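Local coordinates for protein response regulator (Colwellia psychrerythraea, PDB 3EQZ) that is a response regulator built on the CheY-like receiver fold, a doubly wound alpha/beta domain that typically serves as a signalling switch, at residues Phe7-Asp12 against Ile50-Met55; Leu54-Met59 against Leu79-Asp84; Pro74-Leu79 against Gly99-Asn104. All blocks are in the same frame, centred on the assembly; numbering follows the deposited sequence. Where two conformers were deposited one is given.

Interaction 1. Residues Phe7-Asp12 against Ile50-Met55; sequences FIVDDD and IILDLM
Val9 and Leu52 pack together on neighbouring parallel strands, 6-9 and 49-53, in the middle of the CheY-like receiver fold, whose strand ends carry a cluster of aspartates. The strands run within 6° of each other, and Ile51 N to Phe7 O, Val9 N to Ile51 O and Asp53 N to Val9 O form a regular ladder of hydrogen bonds. The tight part lies on the face of Phe7, Val9, Ile50 and Leu52. Leu52 has CG anti to its backbone N, and a chi2 of 58° brings CD1 to 4.0 Å from Val9 CB. Val9 CG2 meets Ile50 CG2 at 4.3 Å, and helix 60-70 packs over Ile50 and Leu52 through Leu68, Val64 and Ile65. Ile8 and Ile51 point to the other face.

Past the ladder, packing gives way to a polar end where two waters lie between buried carboxylates. The carboxylates of Asp10 and Asp53 stack with planes 14° apart, Asp10 CG lying 3.6 Å from Asp53 CB. One water donates to both Asp10 OD2 and Asp53 OD1, while a second donates to Asp10 OD1 and weakly to Asp53 OD2. Asp10 OD2 is also hydrogen-bonded to Thr15, and Asp53 OD1 forms a salt bridge with Lys108. Each carboxylate is further tied to the backbone of its own segment by an Asx turn, Asp10 OD1 to Asp12 N and Asp53 OD2 to Met55 N. Met55 crosses to the partly exposed Asp11: Met55 CG sits 3.4 Å from Asp11 OD1, and Met55 SD takes a weak hydrogen bond from Asp11 N at 3.6 Å.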
loop_
_atom_site.group_PDB
_atom_site.type_symbol
_atom_site.label_atom_id
_atom_site.label_comp_id
_atom_site.label_asym_id
_atom_site.label_seq_id
_atom_site.Cartn_x
_atom_site.Cartn_y
_atom_site.Cartn_z
ATOM N N PHE B 7 -6.022 7.923 -26.528
ATOM C CA PHE B 7 -5.559 6.588 -26.935
ATOM C C PHE B 7 -6.011 5.615 -25.893
ATOM O O PHE B 7 -5.662 5.784 -24.704
ATOM C CB PHE B 7 -4.034 6.559 -27.033
ATOM C CG PHE B 7 -3.498 7.480 -28.106
ATOM C CD1 PHE B 7 -3.408 7.053 -29.435
ATOM C CD2 PHE B 7 -3.108 8.777 -27.808
ATOM C CE1 PHE B 7 -2.933 7.915 -30.466
ATOM C CE2 PHE B 7 -2.619 9.653 -28.839
ATOM C CZ PHE B 7 -2.547 9.218 -30.165
ATOM N N ILE B 8 -6.782 4.628 -26.315
ATOM C CA ILE B 8 -7.236 3.567 -25.449
ATOM C C ILE B 8 -6.346 2.338 -25.662
ATOM O O ILE B 8 -6.259 1.821 -26.786
ATOM C CB ILE B 8 -8.697 3.142 -25.757
ATOM C CG1 ILE B 8 -9.630 4.316 -25.512
ATOM C CG2 ILE B 8 -9.112 1.898 -24.884
ATOM C CD1 ILE B 8 -11.022 4.178 -26.132
ATOM N N VAL B 9 -5.692 1.890 -24.587
ATOM C CA VAL B 9 -4.772 0.754 -24.660
ATOM C C VAL B 9 -5.289 -0.399 -23.760
ATOM O O VAL B 9 -5.274 -0.329 -22.521
ATOM C CB VAL B 9 -3.348 1.189 -24.302
ATOM C CG1 VAL B 9 -2.334 0.095 -24.624
ATOM C CG2 VAL B 9 -3.024 2.533 -25.002
ATOM N N ASP B 10 -5.759 -1.464 -24.400
ATOM C CA ASP B 10 -6.440 -2.533 -23.675
ATOM C C ASP B 10 -6.522 -3.663 -24.651
ATOM O O ASP B 10 -7.106 -3.502 -25.735
ATOM C CB ASP B 10 -7.856 -2.072 -23.331
ATOM C CG ASP B 10 -8.628 -3.071 -22.452
ATOM O OD1 ASP B 10 -8.146 -4.219 -22.205
ATOM O OD2 ASP B 10 -9.725 -2.668 -21.981
ATOM N N ASP B 11 -5.956 -4.816 -24.307
ATOM C CA ASP B 11 -5.991 -5.931 -25.269
ATOM C C ASP B 11 -7.299 -6.766 -25.195
ATOM O O ASP B 11 -7.475 -7.732 -25.924
ATOM C CB ASP B 11 -4.742 -6.801 -25.156
ATOM C CG ASP B 11 -4.619 -7.454 -23.805
ATOM O OD1 ASP B 11 -5.467 -7.218 -22.922
ATOM O OD2 ASP B 11 -3.679 -8.223 -23.624
ATOM N N ASP B 12 -8.218 -6.376 -24.322
ATOM C CA ASP B 12 -9.482 -7.078 -24.236
ATOM C C ASP B 12 -10.497 -6.354 -25.127
ATOM O O ASP B 12 -10.820 -5.189 -24.934
ATOM C CB ASP B 12 -9.956 -7.168 -22.786
ATOM C CG ASP B 12 -11.253 -7.968 -22.637
ATOM O OD1 ASP B 12 -12.351 -7.418 -22.865
ATOM O OD2 ASP B 12 -11.181 -9.157 -22.278
ATOM N N ILE B 50 -4.137 9.253 -22.353
ATOM C CA ILE B 50 -3.962 7.810 -22.546
ATOM C C ILE B 50 -4.821 7.110 -21.503
ATOM O O ILE B 50 -4.687 7.394 -20.301
ATOM C CB ILE B 50 -2.510 7.381 -22.320
ATOM C CG1 ILE B 50 -1.579 8.172 -23.267
ATOM C CG2 ILE B 50 -2.355 5.858 -22.425
ATOM C CD1 ILE B 50 -0.098 8.070 -22.831
ATOM N N ILE B 51 -5.704 6.229 -21.943
ATOM C CA ILE B 51 -6.447 5.388 -21.012
ATOM C C ILE B 51 -5.827 4.020 -21.091
ATOM O O ILE B 51 -5.865 3.369 -22.135
ATOM C CB ILE B 51 -7.958 5.364 -21.312
ATOM C CG1 ILE B 51 -8.533 6.801 -21.321
ATOM C CG2 ILE B 51 -8.713 4.405 -20.379
ATOM C CD1 ILE B 51 -10.046 6.853 -21.774
ATOM N N LEU B 52 -5.222 3.597 -19.981
ATOM C CA LEU B 52 -4.398 2.398 -19.968
ATOM C C LEU B 52 -5.004 1.320 -19.058
ATOM O O LEU B 52 -5.138 1.547 -17.834
ATOM C CB LEU B 52 -2.966 2.719 -19.519
ATOM C CG LEU B 52 -1.978 1.508 -19.367
ATOM C CD1 LEU B 52 -1.820 0.686 -20.691
ATOM C CD2 LEU B 52 -0.572 1.916 -18.831
ATOM N N ASP B 53 -5.409 0.178 -19.640
ATOM C CA ASP B 53 -5.832 -0.947 -18.812
ATOM C C ASP B 53 -4.566 -1.650 -18.366
ATOM O O ASP B 53 -3.692 -1.848 -19.176
ATOM C CB ASP B 53 -6.788 -1.934 -19.539
ATOM C CG ASP B 53 -7.360 -3.031 -18.576
ATOM O OD1 ASP B 53 -8.552 -2.931 -18.162
ATOM O OD2 ASP B 53 -6.616 -3.961 -18.188
ATOM N N LEU B 54 -4.463 -2.013 -17.082
ATOM C CA LEU B 54 -3.245 -2.619 -16.572
ATOM C C LEU B 54 -3.079 -4.027 -17.114
ATOM O O LEU B 54 -1.999 -4.571 -17.090
ATOM C CB LEU B 54 -3.244 -2.691 -15.043
ATOM C CG LEU B 54 -3.136 -1.379 -14.272
ATOM C CD1 LEU B 54 -3.073 -1.709 -12.780
ATOM C CD2 LEU B 54 -1.956 -0.520 -14.706
ATOM N N MET B 55 -4.180 -4.622 -17.564
ATOM C CA MET B 55 -4.124 -5.921 -18.228
ATOM C C MET B 55 -3.607 -7.000 -17.264
ATOM O O MET B 55 -2.882 -7.935 -17.675
ATOM C CB MET B 55 -3.253 -5.805 -19.496
ATOM C CG MET B 55 -3.991 -5.069 -20.695
ATOM S SD MET B 55 -3.010 -4.686 -22.180
ATOM C CE MET B 55 -2.150 -3.134 -21.797
HETATM O O HOH W 1 -10.579 -1.688 -19.509
HETATM O O HOH W 2 -7.738 -6.102 -20.267
#

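Interaction 2. Residues Leu54-Met59 against Leu79-Asp84; sequences LMMPDM and LISGYD
Leu54 points its side chain at Ser81 and leans against it. CG of Leu54 is anti to its carbonyl carbon (chi1 -69°), and an extended chi2 carries CD1 on to Ser81, 3.5 Å from its CB. The hydroxyl of Ser81 is anti to the backbone N (chi1 -157°), which sets OG against the aliphatic part of Leu54, 3.7 Å from CB. The second methyl, CD2, reaches Leu79 CD2 at 4.4 Å, so the fork of the leucine spans two residues of the strand. Ala91 of helix 87-97 touches the same leucine, and Leu88 of that helix packs on both Leu79 and Ser81.

A single backbone hydrogen bond, Leu54 N to Ile80 O at 3.0 Å, joins the segments directly and continues the sheet pairing one step into the loop. Farther on, a water takes over: it accepts from Met56 N at 2.9 Å and also hydrogen-bonds to Ser81 OG at 2.6 Å, linking loop and strand where the two backbones have drawn apart. Met56 adds only a light touch, its CG 4.2 Å from Ser81 OG. Bends at chi2 and chi3 then lead its end away from the strand, and the residue packs on Val87 and on Ser97 of a neighbouring subunit. The peptide bond before Pro57 is cis, in the loop that leads to helix 60-70. A loop leaving strand 49-53 beside a small hydroxyl residue at the end of strand 76-81 is characteristic of the rim of the acidic pocket in receiver domains.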
loop_
_atom_site.group_PDB
_atom_site.type_symbol
_atom_site.label_atom_id
_atom_site.label_comp_id
_atom_site.label_asym_id
_atom_site.label_seq_id
_atom_site.Cartn_x
_atom_site.Cartn_y
_atom_site.Cartn_z
ATOM N N LEU B 54 -4.463 -2.013 -17.082
ATOM C CA LEU B 54 -3.245 -2.619 -16.572
ATOM C C LEU B 54 -3.079 -4.027 -17.114
ATOM O O LEU B 54 -1.999 -4.571 -17.090
ATOM C CB LEU B 54 -3.244 -2.691 -15.043
ATOM C CG LEU B 54 -3.136 -1.379 -14.272
ATOM C CD1 LEU B 54 -3.073 -1.709 -12.780
ATOM C CD2 LEU B 54 -1.956 -0.520 -14.706
ATOM N N MET B 55 -4.180 -4.622 -17.564
ATOM C CA MET B 55 -4.124 -5.921 -18.228
ATOM C C MET B 55 -3.607 -7.000 -17.264
ATOM O O MET B 55 -2.882 -7.935 -17.675
ATOM C CB MET B 55 -3.253 -5.805 -19.496
ATOM C CG MET B 55 -3.991 -5.069 -20.695
ATOM S SD MET B 55 -3.010 -4.686 -22.180
ATOM C CE MET B 55 -2.150 -3.134 -21.797
ATOM N N MET B 56 -3.965 -6.877 -15.976
ATOM C CA MET B 56 -3.557 -7.894 -14.995
ATOM C C MET B 56 -4.304 -9.167 -15.442
ATOM O O MET B 56 -5.467 -9.065 -15.877
ATOM C CB MET B 56 -3.977 -7.483 -13.579
ATOM C CG MET B 56 -3.084 -6.408 -12.919
ATOM S SD MET B 56 -1.411 -6.999 -12.669
ATOM C CE MET B 56 -0.478 -5.798 -13.534
ATOM N N PRO B 57 -3.681 -10.363 -15.297
ATOM C CA PRO B 57 -2.491 -10.566 -14.485
ATOM C C PRO B 57 -1.196 -10.711 -15.306
ATOM O O PRO B 57 -0.234 -11.278 -14.807
ATOM C CB PRO B 57 -2.811 -11.892 -13.785
ATOM C CG PRO B 57 -3.555 -12.688 -14.873
ATOM C CD PRO B 57 -4.200 -11.652 -15.809
ATOM N N ASP B 58 -1.197 -10.217 -16.540
ATOM C CA ASP B 58 0.028 -10.070 -17.360
ATOM C C ASP B 58 0.751 -8.776 -16.986
ATOM O O ASP B 58 0.210 -7.942 -16.219
ATOM C CB ASP B 58 -0.343 -10.017 -18.861
ATOM C CG ASP B 58 -1.133 -11.247 -19.308
ATOM O OD1 ASP B 58 -0.694 -12.380 -18.959
ATOM O OD2 ASP B 58 -2.193 -11.086 -19.970
ATOM N N MET B 59 1.947 -8.577 -17.544
ATOM C CA MET B 59 2.663 -7.343 -17.133
ATOM C C MET B 59 2.701 -6.319 -18.270
ATOM O O MET B 59 3.438 -5.341 -18.196
ATOM C CB MET B 59 4.087 -7.586 -16.546
ATOM C CG MET B 59 4.224 -7.910 -15.023
ATOM S SD MET B 59 4.503 -6.668 -13.688
ATOM C CE MET B 59 5.572 -5.470 -14.475
ATOM N N LEU B 79 -5.549 5.229 -15.521
ATOM C CA LEU B 79 -5.283 3.833 -15.359
ATOM C C LEU B 79 -6.533 3.100 -14.979
ATOM O O LEU B 79 -7.309 3.564 -14.157
ATOM C CB LEU B 79 -4.228 3.586 -14.295
ATOM C CG LEU B 79 -2.916 4.327 -14.449
ATOM C CD1 LEU B 79 -2.114 4.104 -13.154
ATOM C CD2 LEU B 79 -2.110 3.803 -15.713
ATOM N N ILE B 80 -6.714 1.926 -15.555
ATOM C CA ILE B 80 -7.912 1.155 -15.289
ATOM C C ILE B 80 -7.565 -0.249 -14.903
ATOM O O ILE B 80 -6.654 -0.828 -15.483
ATOM C CB ILE B 80 -8.842 1.153 -16.490
ATOM C CG1 ILE B 80 -9.139 2.636 -16.884
ATOM C CG2 ILE B 80 -10.150 0.387 -16.079
ATOM C CD1 ILE B 80 -10.298 2.832 -17.817
ATOM N N SER B 81 -8.265 -0.765 -13.878
ATOM C CA SER B 81 -8.033 -2.135 -13.367
ATOM C C SER B 81 -8.945 -2.451 -12.189
ATOM O O SER B 81 -9.510 -1.533 -11.590
ATOM C CB SER B 81 -6.580 -2.235 -12.853
ATOM O OG SER B 81 -6.147 -3.585 -12.851
ATOM N N GLY B 82 -9.037 -3.720 -11.787
ATOM C CA GLY B 82 -9.565 -4.055 -10.416
ATOM C C GLY B 82 -8.902 -3.318 -9.227
ATOM O O GLY B 82 -7.680 -3.107 -9.195
ATOM N N TYR B 83 -9.689 -2.899 -8.224
ATOM C CA TYR B 83 -9.087 -2.361 -6.967
ATOM C C TYR B 83 -8.059 -3.360 -6.435
ATOM O O TYR B 83 -6.966 -2.985 -6.011
ATOM C CB TYR B 83 -10.146 -2.120 -5.872
ATOM C CG TYR B 83 -9.572 -1.541 -4.592
ATOM C CD1 TYR B 83 -9.528 -0.166 -4.389
ATOM C CD2 TYR B 83 -9.064 -2.376 -3.586
ATOM C CE1 TYR B 83 -8.996 0.371 -3.220
ATOM C CE2 TYR B 83 -8.525 -1.857 -2.413
ATOM C CZ TYR B 83 -8.496 -0.480 -2.234
ATOM O OH TYR B 83 -7.964 0.048 -1.073
ATOM N N ASP B 84 -8.477 -4.628 -6.408
ATOM C CA ASP B 84 -7.577 -5.743 -6.166
ATOM C C ASP B 84 -6.609 -5.544 -5.030
ATOM O O ASP B 84 -5.388 -5.515 -5.249
ATOM C CB ASP B 84 -6.766 -5.970 -7.404
ATOM C CG ASP B 84 -7.331 -7.066 -8.233
ATOM O OD1 ASP B 84 -8.121 -6.733 -9.152
ATOM O OD2 ASP B 84 -6.996 -8.254 -7.931
HETATM O O HOH W 3 -5.941 -5.084 -14.924
#

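Interaction 3. Residues Pro74-Leu79 against Gly99-Asn104; sequences PASLIL and GLNVIN
Leu77 binds strand 101-107, outermost within this chain, through both of its backbone polar atoms: its N donates to Asn101 O at 2.9 Å, and its O accepts from Ile103 N at 2.8 Å. The next rung is longer, Leu79 N to Asn104 O at 3.3 Å, with the donor on a carbonyl lone pair. Leu77 lies beside Val102, but Ile78 lies nearest Asn104, so the register slips by one residue at Ile103. The short strand segments cross at 52°.

Side chains pack about this slip. Ile103 CG1 stands between its backbone N and carbonyl carbon (chi1 58°), which brings it to 3.6 Å from Ile78 CG1 and 3.4 Å from Leu77 O. Ile103 CG2 touches Ser76 CB. Among Leu77, Leu100 and Val102 the contacts are lighter, Leu77 CD2 being 4.2 Å from Leu100 CD1. Before the first rung, a water donates to Ala75 O and accepts from Asn101 N, bridging the mouth of the pair.

In the next shell, Phe118 and Leu122 of helix 112-124 pack on Ile103, while Ala95 and Leu96 of helix 87-97 pack on Val102. That helix ends in a Schellman motif with Gly99, at positive phi, as its C-prime residue, which delivers the chain into strand 101-107. Strand 76-81, helix 87-97 and strand 101-107 thus form the closing beta-alpha-beta unit of the receiver-domain sheet.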
loop_
_atom_site.group_PDB
_atom_site.type_symbol
_atom_site.label_atom_id
_atom_site.label_comp_id
_atom_site.label_asym_id
_atom_site.label_seq_id
_atom_site.Cartn_x
_atom_site.Cartn_y
_atom_site.Cartn_z
ATOM N N PRO B 74 4.868 13.285 -21.797
ATOM C CA PRO B 74 4.202 14.389 -21.136
ATOM C C PRO B 74 2.673 14.186 -21.124
ATOM O O PRO B 74 1.947 15.024 -20.599
ATOM C CB PRO B 74 4.634 15.601 -22.001
ATOM C CG PRO B 74 4.645 15.036 -23.403
ATOM C CD PRO B 74 5.102 13.572 -23.241
ATOM N N ALA B 75 2.195 13.063 -21.661
ATOM C CA ALA B 75 0.770 12.862 -21.888
ATOM C C ALA B 75 0.025 12.649 -20.554
ATOM O O ALA B 75 0.621 12.253 -19.595
ATOM C CB ALA B 75 0.525 11.644 -22.831
ATOM N N SER B 76 -1.266 12.957 -20.502
ATOM C CA SER B 76 -2.066 12.654 -19.297
ATOM C C SER B 76 -2.392 11.183 -19.350
ATOM O O SER B 76 -2.675 10.628 -20.446
ATOM C CB SER B 76 -3.372 13.431 -19.268
ATOM O OG SER B 76 -3.123 14.813 -19.246
ATOM N N LEU B 77 -2.391 10.552 -18.173
ATOM C CA LEU B 77 -2.606 9.132 -18.076
ATOM C C LEU B 77 -3.767 8.766 -17.140
ATOM O O LEU B 77 -3.864 9.278 -15.998
ATOM C CB LEU B 77 -1.305 8.461 -17.638
ATOM C CG LEU B 77 -1.198 6.948 -17.536
ATOM C CD1 LEU B 77 -1.409 6.350 -18.880
ATOM C CD2 LEU B 77 0.187 6.584 -16.967
ATOM N N ILE B 78 -4.637 7.885 -17.622
ATOM C CA ILE B 78 -5.721 7.312 -16.803
ATOM C C ILE B 78 -5.503 5.805 -16.727
ATOM O O ILE B 78 -5.236 5.188 -17.742
ATOM C CB ILE B 78 -7.101 7.568 -17.417
ATOM C CG1 ILE B 78 -7.400 9.072 -17.417
ATOM C CG2 ILE B 78 -8.148 6.776 -16.693
ATOM C CD1 ILE B 78 -8.464 9.572 -18.464
ATOM N N LEU B 79 -5.549 5.229 -15.521
ATOM C CA LEU B 79 -5.283 3.833 -15.359
ATOM C C LEU B 79 -6.533 3.100 -14.979
ATOM O O LEU B 79 -7.309 3.564 -14.157
ATOM C CB LEU B 79 -4.228 3.586 -14.295
ATOM C CG LEU B 79 -2.916 4.327 -14.449
ATOM C CD1 LEU B 79 -2.114 4.104 -13.154
ATOM C CD2 LEU B 79 -2.110 3.803 -15.713
ATOM N N GLY B 99 7.442 10.027 -12.508
ATOM C CA GLY B 99 7.271 11.321 -13.137
ATOM C C GLY B 99 6.147 11.405 -14.150
ATOM O O GLY B 99 6.068 12.388 -14.898
ATOM N N LEU B 100 5.252 10.416 -14.160
ATOM C CA LEU B 100 4.115 10.434 -15.103
ATOM C C LEU B 100 2.906 11.227 -14.575
ATOM O O LEU B 100 2.646 11.187 -13.405
ATOM C CB LEU B 100 3.690 8.994 -15.483
ATOM C CG LEU B 100 4.761 8.278 -16.288
ATOM C CD1 LEU B 100 4.341 6.859 -16.592
ATOM C CD2 LEU B 100 5.064 9.038 -17.610
ATOM N N ASN B 101 2.173 11.923 -15.453
ATOM C CA ASN B 101 0.980 12.679 -15.032
ATOM C C ASN B 101 -0.339 11.824 -15.015
ATOM O O ASN B 101 -1.138 11.866 -15.956
ATOM C CB ASN B 101 0.823 13.953 -15.884
ATOM C CG ASN B 101 -0.420 14.820 -15.487
ATOM O OD1 ASN B 101 -1.006 15.565 -16.326
ATOM N ND2 ASN B 101 -0.802 14.739 -14.228
ATOM N N VAL B 102 -0.515 11.048 -13.938
ATOM C CA VAL B 102 -1.714 10.248 -13.746
ATOM C C VAL B 102 -2.826 11.162 -13.250
ATOM O O VAL B 102 -2.707 11.764 -12.177
ATOM C CB VAL B 102 -1.501 9.138 -12.715
ATOM C CG1 VAL B 102 -2.772 8.273 -12.569
ATOM C CG2 VAL B 102 -0.284 8.276 -13.090
ATOM N N ILE B 103 -3.876 11.316 -14.042
ATOM C CA ILE B 103 -4.953 12.263 -13.719
ATOM C C ILE B 103 -6.186 11.585 -13.078
ATOM O O ILE B 103 -7.004 12.256 -12.474
ATOM C CB ILE B 103 -5.382 13.024 -14.950
ATOM C CG1 ILE B 103 -5.849 12.038 -16.029
ATOM C CG2 ILE B 103 -4.241 13.977 -15.430
ATOM C CD1 ILE B 103 -6.635 12.737 -17.104
ATOM N N ASN B 104 -6.255 10.252 -13.133
ATOM C CA ASN B 104 -7.316 9.545 -12.479
ATOM C C ASN B 104 -7.102 8.083 -12.685
ATOM O O ASN B 104 -6.298 7.711 -13.547
ATOM C CB ASN B 104 -8.676 9.968 -13.081
ATOM C CG ASN B 104 -9.842 9.759 -12.093
ATOM O OD1 ASN B 104 -9.635 9.373 -10.953
ATOM N ND2 ASN B 104 -11.043 10.054 -12.529
HETATM O O HOH W 4 3.022 12.067 -18.251
#

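How the interactions relate
All three contacts belong to one five-stranded parallel sheet, ordered 30-33, 6-9, 49-53, 76-81, 101-107. Interaction 1 joins the second and third strands, interaction 3 the fourth and fifth; interaction 2 lies where strands 49-53 and 76-81 run out into their loops. Interaction 2 centres about 10 Å from the centre of interaction 1, sharing Leu54 and Met55, and about 16 Å from that of interaction 3, sharing Leu79. The centres of interactions 1 and 3 are about 13 Å apart, but they meet through Ile50 and Leu52, whose backbones probably hydrogen-bond to Ile78. Along the chain, interaction 1 closes before 3 opens, whereas 2 and 3 alternate. Strand 76-81 thus joins the Asp53 strand to strand 101-107.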